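Local coordinates for thermostable carboxypeptidase 1 (Pyrococcus furiosus, PDB 1KA2), which removes amino acids one at a time from the C-terminus of peptides, with broad specificity, as a cobalt-dependent metallocarboxypeptidase of the M32 family, at residues A[221-226]-A[269-274]; A[263-268]-A[304-309]. One frame throughout, in Å; residues are numbered along the deposited sequence.

Contact 1. Residues A[221-226]-A[269-274]; sequences QKFGFP and HEFGHA. With MG (magnesium ion), chain B.
F271 presents one face of its ring to F223 and its edge to F225. F223 CD2 lies over that face near the rim, 3.5 Å from F271 CD2, and F223 CB also sits above it, 4.0 Å from the centroid of the F271 ring in a CH-pi contact. The F223 and F271 planes meet obliquely, at 40°. F225 comes in close to the plane of the F271 ring, with its CD1 3.6 Å from F271 CD1. The F225 ring runs on past this edge until its CE1 meets A274 CB at 3.9 Å; the small methyl suits a place one helical turn along, where the ring needs room. F271 can serve both neighbours because its CG is anti to the backbone N (chi1 165°), which carries the ring out from the helix and between them. Replacing it with an alanine would probably open a gap between F223 and F225 and leave both rings without the surface they share.

G224 separates the two phenylalanines. With positive phi it is the C-prime residue of a Schellman motif closing helix 209-223, a backbone shape that favours glycine, and the turn brings F225 back to the same partner.

The same helical turn carries the HEXXH motif. H269 NE2 and H273 NE2 bind the magnesium ion, with E299 and three waters completing the site. E270, predicted to be the proton donor/acceptor, accepts a bond at OE2 from one of those waters (2.6 Å), while its OE1 is bonded to T241. Among the neighbouring elements, W305 of helix 295-309 meets both F271 and F223 edge-to-face, while I251 of strand 248-253 lies against F225, A274 and E270.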
loop_
_atom_site.group_PDB
_atom_site.type_symbol
_atom_site.label_atom_id
_atom_site.label_comp_id
_atom_site.label_asym_id
_atom_site.label_seq_id
_atom_site.Cartn_x
_atom_site.Cartn_y
_atom_site.Cartn_z
ATOM N N GLN A 221 -18.418 -1.564 14.884
ATOM C CA GLN A 221 -18.019 -1.242 16.256
ATOM C C GLN A 221 -18.801 -2.141 17.219
ATOM O O GLN A 221 -18.304 -2.506 18.287
ATOM C CB GLN A 221 -18.297 0.227 16.569
ATOM C CG GLN A 221 -17.808 1.172 15.484
ATOM C CD GLN A 221 -17.991 2.647 15.842
ATOM O OE1 GLN A 221 -17.026 3.325 16.177
ATOM N NE2 GLN A 221 -19.219 3.142 15.778
ATOM N N LYS A 222 -20.020 -2.512 16.835
ATOM C CA LYS A 222 -20.815 -3.392 17.674
ATOM C C LYS A 222 -20.185 -4.772 17.706
ATOM O O LYS A 222 -20.298 -5.486 18.702
ATOM C CB LYS A 222 -22.254 -3.469 17.167
ATOM C CG LYS A 222 -23.079 -2.267 17.567
ATOM C CD LYS A 222 -23.074 -2.102 19.082
ATOM C CE LYS A 222 -23.689 -0.774 19.488
ATOM N NZ LYS A 222 -23.632 -0.573 20.964
ATOM N N PHE A 223 -19.522 -5.137 16.612
ATOM C CA PHE A 223 -18.839 -6.429 16.511
ATOM C C PHE A 223 -17.476 -6.373 17.203
ATOM O O PHE A 223 -16.840 -7.407 17.426
ATOM C CB PHE A 223 -18.598 -6.819 15.043
ATOM C CG PHE A 223 -19.831 -7.286 14.306
ATOM C CD1 PHE A 223 -21.016 -7.570 14.981
ATOM C CD2 PHE A 223 -19.785 -7.485 12.923
ATOM C CE1 PHE A 223 -22.129 -8.046 14.293
ATOM C CE2 PHE A 223 -20.894 -7.964 12.224
ATOM C CZ PHE A 223 -22.066 -8.245 12.909
ATOM N N GLY A 224 -17.017 -5.167 17.522
ATOM C CA GLY A 224 -15.718 -5.041 18.155
ATOM C C GLY A 224 -14.581 -5.058 17.141
ATOM O O GLY A 224 -13.432 -5.354 17.484
ATOM N N PHE A 225 -14.907 -4.752 15.885
ATOM C CA PHE A 225 -13.916 -4.701 14.811
ATOM C C PHE A 225 -12.939 -3.603 15.253
ATOM O O PHE A 225 -13.328 -2.447 15.416
ATOM C CB PHE A 225 -14.614 -4.346 13.492
ATOM C CG PHE A 225 -13.765 -4.566 12.267
ATOM C CD1 PHE A 225 -13.111 -5.774 12.069
ATOM C CD2 PHE A 225 -13.659 -3.581 11.296
ATOM C CE1 PHE A 225 -12.363 -6.008 10.918
ATOM C CE2 PHE A 225 -12.916 -3.801 10.139
ATOM C CZ PHE A 225 -12.266 -5.025 9.951
ATOM N N PRO A 226 -11.662 -3.958 15.462
ATOM C CA PRO A 226 -10.614 -3.028 15.908
ATOM C C PRO A 226 -10.084 -1.995 14.904
ATOM O O PRO A 226 -8.916 -2.048 14.510
ATOM C CB PRO A 226 -9.529 -3.975 16.415
ATOM C CG PRO A 226 -9.603 -5.085 15.418
ATOM C CD PRO A 226 -11.102 -5.308 15.245
ATOM N N HIS A 269 -20.159 -10.158 6.017
ATOM C CA HIS A 269 -19.521 -11.317 5.373
ATOM C C HIS A 269 -18.009 -11.152 5.495
ATOM O O HIS A 269 -17.327 -12.004 6.058
ATOM C CB HIS A 269 -19.907 -11.381 3.887
ATOM C CG HIS A 269 -19.298 -12.535 3.146
ATOM N ND1 HIS A 269 -19.867 -13.791 3.123
ATOM C CD2 HIS A 269 -18.181 -12.616 2.379
ATOM C CE1 HIS A 269 -19.133 -14.592 2.371
ATOM N NE2 HIS A 269 -18.103 -13.905 1.907
ATOM N N GLU A 270 -17.481 -10.043 4.980
ATOM C CA GLU A 270 -16.046 -9.812 5.058
ATOM C C GLU A 270 -15.554 -9.760 6.502
ATOM O O GLU A 270 -14.453 -10.203 6.794
ATOM C CB GLU A 270 -15.655 -8.529 4.313
ATOM C CG GLU A 270 -15.933 -8.549 2.791
ATOM C CD GLU A 270 -15.511 -9.851 2.095
ATOM O OE1 GLU A 270 -14.381 -10.338 2.322
ATOM O OE2 GLU A 270 -16.320 -10.375 1.306
ATOM N N PHE A 271 -16.357 -9.220 7.415
ATOM C CA PHE A 271 -15.935 -9.179 8.815
ATOM C C PHE A 271 -15.627 -10.601 9.284
ATOM O O PHE A 271 -14.662 -10.834 10.030
ATOM C CB PHE A 271 -17.037 -8.585 9.704
ATOM C CG PHE A 271 -16.820 -8.828 11.174
ATOM C CD1 PHE A 271 -15.922 -8.049 11.898
ATOM C CD2 PHE A 271 -17.463 -9.885 11.817
ATOM C CE1 PHE A 271 -15.660 -8.320 13.244
ATOM C CE2 PHE A 271 -17.211 -10.168 13.162
ATOM C CZ PHE A 271 -16.303 -9.382 13.878
ATOM N N GLY A 272 -16.455 -11.550 8.848
ATOM C CA GLY A 272 -16.267 -12.939 9.238
ATOM C C GLY A 272 -14.919 -13.480 8.813
ATOM O O GLY A 272 -14.292 -14.263 9.533
ATOM N N HIS A 273 -14.479 -13.075 7.626
ATOM C CA HIS A 273 -13.184 -13.491 7.113
ATOM C C HIS A 273 -12.091 -12.874 7.974
ATOM O O HIS A 273 -11.140 -13.546 8.377
ATOM C CB HIS A 273 -12.978 -12.994 5.676
ATOM C CG HIS A 273 -13.716 -13.775 4.638
ATOM N ND1 HIS A 273 -13.491 -15.117 4.414
ATOM C CD2 HIS A 273 -14.635 -13.390 3.722
ATOM C CE1 HIS A 273 -14.239 -15.524 3.406
ATOM N NE2 HIS A 273 -14.941 -14.494 2.970
ATOM N N ALA A 274 -12.249 -11.582 8.241
ATOM C CA ALA A 274 -11.274 -10.806 9.009
ATOM C C ALA A 274 -11.056 -11.277 10.445
ATOM O O ALA A 274 -9.911 -11.470 10.868
ATOM C CB ALA A 274 -11.674 -9.330 8.994
HETATM MG MG MG B . -15.994 -14.560 1.183
HETATM O O HOH W 1 -15.425 -12.606 0.364
HETATM O O HOH W 2 -14.436 -15.248 -0.152
HETATM O O HOH W 3 -17.216 -14.981 -0.634
#

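Contact 2. Residues A[263-268]-A[304-309]; sequences TILSTV and FWENII
The two helices that supply the metal ligands of this peptidase, 261-278 with the HEXXH motif and 295-309 with the third ligand, pack together here. Over these short segments their axes approach to 8.5 Å and run at 126°, closer to antiparallel than parallel. V268 and L265, one turn apart, provide the apolar surface of the first helix. V268 CG1, anti to the backbone N (chi1 -177°), is directed at the backbone of the second helix: it lies 3.2 Å from W305 O and 3.8 Å from W305 CB. A compact branched valine suits such close helix packing. Of the W305 side chain, CB alone comes close, and the backbone O is nearer; the indole leads away from 263-268, toward K457 and L460 of helix 454-465.

L265 and E306 cross at about a right angle. L265 CD2 reaches E306 O at 3.4 Å, while L265 CB is 4.0 Å from E306 CG, so leucine packs against the aliphatic part of an acidic side chain. The glutamate is extended beyond CG, which carries its buried carboxylate past this apolar stretch to polar partners. There OE1 forms a salt bridge with R303 and accepts a hydrogen bond from H269 ND1. Charge pairing with the arginine would probably favour the ionised carboxylate.

A carboxylate bound to the outer nitrogen of a metal-ligating histidine is a recurrent second-shell feature of metallopeptidases, and E306 fills that role in this one.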
loop_
_atom_site.group_PDB
_atom_site.type_symbol
_atom_site.label_atom_id
_atom_site.label_comp_id
_atom_site.label_asym_id
_atom_site.label_seq_id
_atom_site.Cartn_x
_atom_site.Cartn_y
_atom_site.Cartn_z
ATOM N N THR A 263 -24.658 -3.822 0.948
ATOM C CA THR A 263 -23.481 -3.318 1.620
ATOM C C THR A 263 -23.399 -3.820 3.052
ATOM O O THR A 263 -22.313 -4.103 3.551
ATOM C CB THR A 263 -23.434 -1.768 1.587
ATOM O OG1 THR A 263 -22.171 -1.332 2.099
ATOM C CG2 THR A 263 -24.566 -1.159 2.420
ATOM N N ILE A 264 -24.546 -3.958 3.706
ATOM C CA ILE A 264 -24.559 -4.435 5.087
ATOM C C ILE A 264 -24.071 -5.876 5.223
ATOM O O ILE A 264 -23.093 -6.139 5.919
ATOM C CB ILE A 264 -25.977 -4.353 5.722
ATOM C CG1 ILE A 264 -26.356 -2.893 5.991
ATOM C CG2 ILE A 264 -26.019 -5.183 7.018
ATOM C CD1 ILE A 264 -27.691 -2.720 6.710
ATOM N N LEU A 265 -24.761 -6.809 4.573
ATOM C CA LEU A 265 -24.382 -8.218 4.684
ATOM C C LEU A 265 -23.002 -8.482 4.113
ATOM O O LEU A 265 -22.286 -9.368 4.577
ATOM C CB LEU A 265 -25.424 -9.102 4.002
ATOM C CG LEU A 265 -26.742 -9.160 4.783
ATOM C CD1 LEU A 265 -27.813 -9.832 3.950
ATOM C CD2 LEU A 265 -26.526 -9.887 6.095
ATOM N N SER A 266 -22.638 -7.709 3.099
ATOM C CA SER A 266 -21.333 -7.836 2.474
ATOM C C SER A 266 -20.243 -7.449 3.474
ATOM O O SER A 266 -19.201 -8.107 3.554
ATOM C CB SER A 266 -21.260 -6.931 1.250
ATOM O OG SER A 266 -19.932 -6.813 0.822
ATOM N N THR A 267 -20.479 -6.377 4.232
ATOM C CA THR A 267 -19.503 -5.928 5.224
ATOM C C THR A 267 -19.373 -6.997 6.324
ATOM O O THR A 267 -18.263 -7.346 6.757
ATOM C CB THR A 267 -19.927 -4.576 5.856
ATOM O OG1 THR A 267 -20.101 -3.591 4.825
ATOM C CG2 THR A 267 -18.856 -4.078 6.816
ATOM N N VAL A 268 -20.523 -7.518 6.749
ATOM C CA VAL A 268 -20.585 -8.551 7.778
ATOM C C VAL A 268 -19.862 -9.792 7.261
ATOM O O VAL A 268 -19.047 -10.395 7.969
ATOM C CB VAL A 268 -22.050 -8.897 8.113
ATOM C CG1 VAL A 268 -22.113 -9.922 9.244
ATOM C CG2 VAL A 268 -22.793 -7.639 8.499
ATOM N N PHE A 304 -20.947 -17.634 8.374
ATOM C CA PHE A 304 -21.453 -17.732 9.734
ATOM C C PHE A 304 -21.970 -16.356 10.139
ATOM O O PHE A 304 -23.120 -16.214 10.564
ATOM C CB PHE A 304 -20.356 -18.163 10.711
ATOM C CG PHE A 304 -20.865 -18.397 12.118
ATOM C CD1 PHE A 304 -21.440 -19.617 12.469
ATOM C CD2 PHE A 304 -20.808 -17.386 13.072
ATOM C CE1 PHE A 304 -21.952 -19.827 13.750
ATOM C CE2 PHE A 304 -21.320 -17.586 14.363
ATOM C CZ PHE A 304 -21.891 -18.806 14.698
ATOM N N TRP A 305 -21.126 -15.334 9.999
ATOM C CA TRP A 305 -21.532 -13.986 10.373
ATOM C C TRP A 305 -22.587 -13.393 9.453
ATOM O O TRP A 305 -23.518 -12.716 9.912
ATOM C CB TRP A 305 -20.315 -13.056 10.442
ATOM C CG TRP A 305 -19.455 -13.393 11.604
ATOM C CD1 TRP A 305 -18.533 -14.386 11.675
ATOM C CD2 TRP A 305 -19.554 -12.845 12.920
ATOM N NE1 TRP A 305 -18.059 -14.504 12.953
ATOM C CE2 TRP A 305 -18.671 -13.568 13.741
ATOM C CE3 TRP A 305 -20.318 -11.815 13.491
ATOM C CZ2 TRP A 305 -18.525 -13.301 15.105
ATOM C CZ3 TRP A 305 -20.170 -11.552 14.857
ATOM C CH2 TRP A 305 -19.281 -12.295 15.640
ATOM N N GLU A 306 -22.458 -13.644 8.159
ATOM C CA GLU A 306 -23.419 -13.094 7.207
ATOM C C GLU A 306 -24.835 -13.669 7.306
ATOM O O GLU A 306 -25.798 -12.924 7.495
ATOM C CB GLU A 306 -22.926 -13.291 5.773
ATOM C CG GLU A 306 -23.885 -12.725 4.737
ATOM C CD GLU A 306 -23.624 -13.273 3.359
ATOM O OE1 GLU A 306 -22.719 -14.132 3.241
ATOM O OE2 GLU A 306 -24.318 -12.854 2.403
ATOM N N ASN A 307 -24.956 -14.988 7.168
ATOM C CA ASN A 307 -26.268 -15.648 7.177
ATOM C C ASN A 307 -26.774 -16.149 8.530
ATOM O O ASN A 307 -27.932 -15.931 8.878
ATOM C CB ASN A 307 -26.263 -16.808 6.176
ATOM C CG ASN A 307 -25.873 -16.366 4.771
ATOM O OD1 ASN A 307 -26.280 -15.298 4.306
ATOM N ND2 ASN A 307 -25.094 -17.191 4.086
ATOM N N ILE A 308 -25.919 -16.828 9.283
ATOM C CA ILE A 308 -26.322 -17.331 10.588
ATOM C C ILE A 308 -26.753 -16.196 11.515
ATOM O O ILE A 308 -27.766 -16.294 12.198
ATOM C CB ILE A 308 -25.171 -18.111 11.257
ATOM C CG1 ILE A 308 -24.702 -19.241 10.327
ATOM C CG2 ILE A 308 -25.623 -18.670 12.604
ATOM C CD1 ILE A 308 -25.779 -20.277 9.994
ATOM N N ILE A 309 -25.972 -15.116 11.521
ATOM C CA ILE A 309 -26.224 -13.948 12.368
ATOM C C ILE A 309 -26.862 -12.770 11.642
ATOM O O ILE A 309 -27.885 -12.235 12.084
ATOM C CB ILE A 309 -24.912 -13.449 13.016
ATOM C CG1 ILE A 309 -24.362 -14.536 13.930
ATOM C CG2 ILE A 309 -25.150 -12.154 13.777
ATOM C CD1 ILE A 309 -23.139 -14.138 14.743
#

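In the fold
Both contacts are buried and share helix 261-278, which contact 1 uses at its HEXXH part and contact 2 just before it. Contact 1 sets that helix against the end of helix 209-223 through an aromatic cluster; contact 2 sets it against helix 295-309 through aliphatic groups on backbone and the stem of a glutamate. They meet directly: F271 CE2 lies 3.5 Å from W305 CE3, and F223 also packs on V268, so the aromatic cluster continues into the helix pair. Of the residues that carry the two contacts, E306 is the one whose polar end turns to the metal site, and its hydrogen bond with H269 ties contact 2 to contact 1.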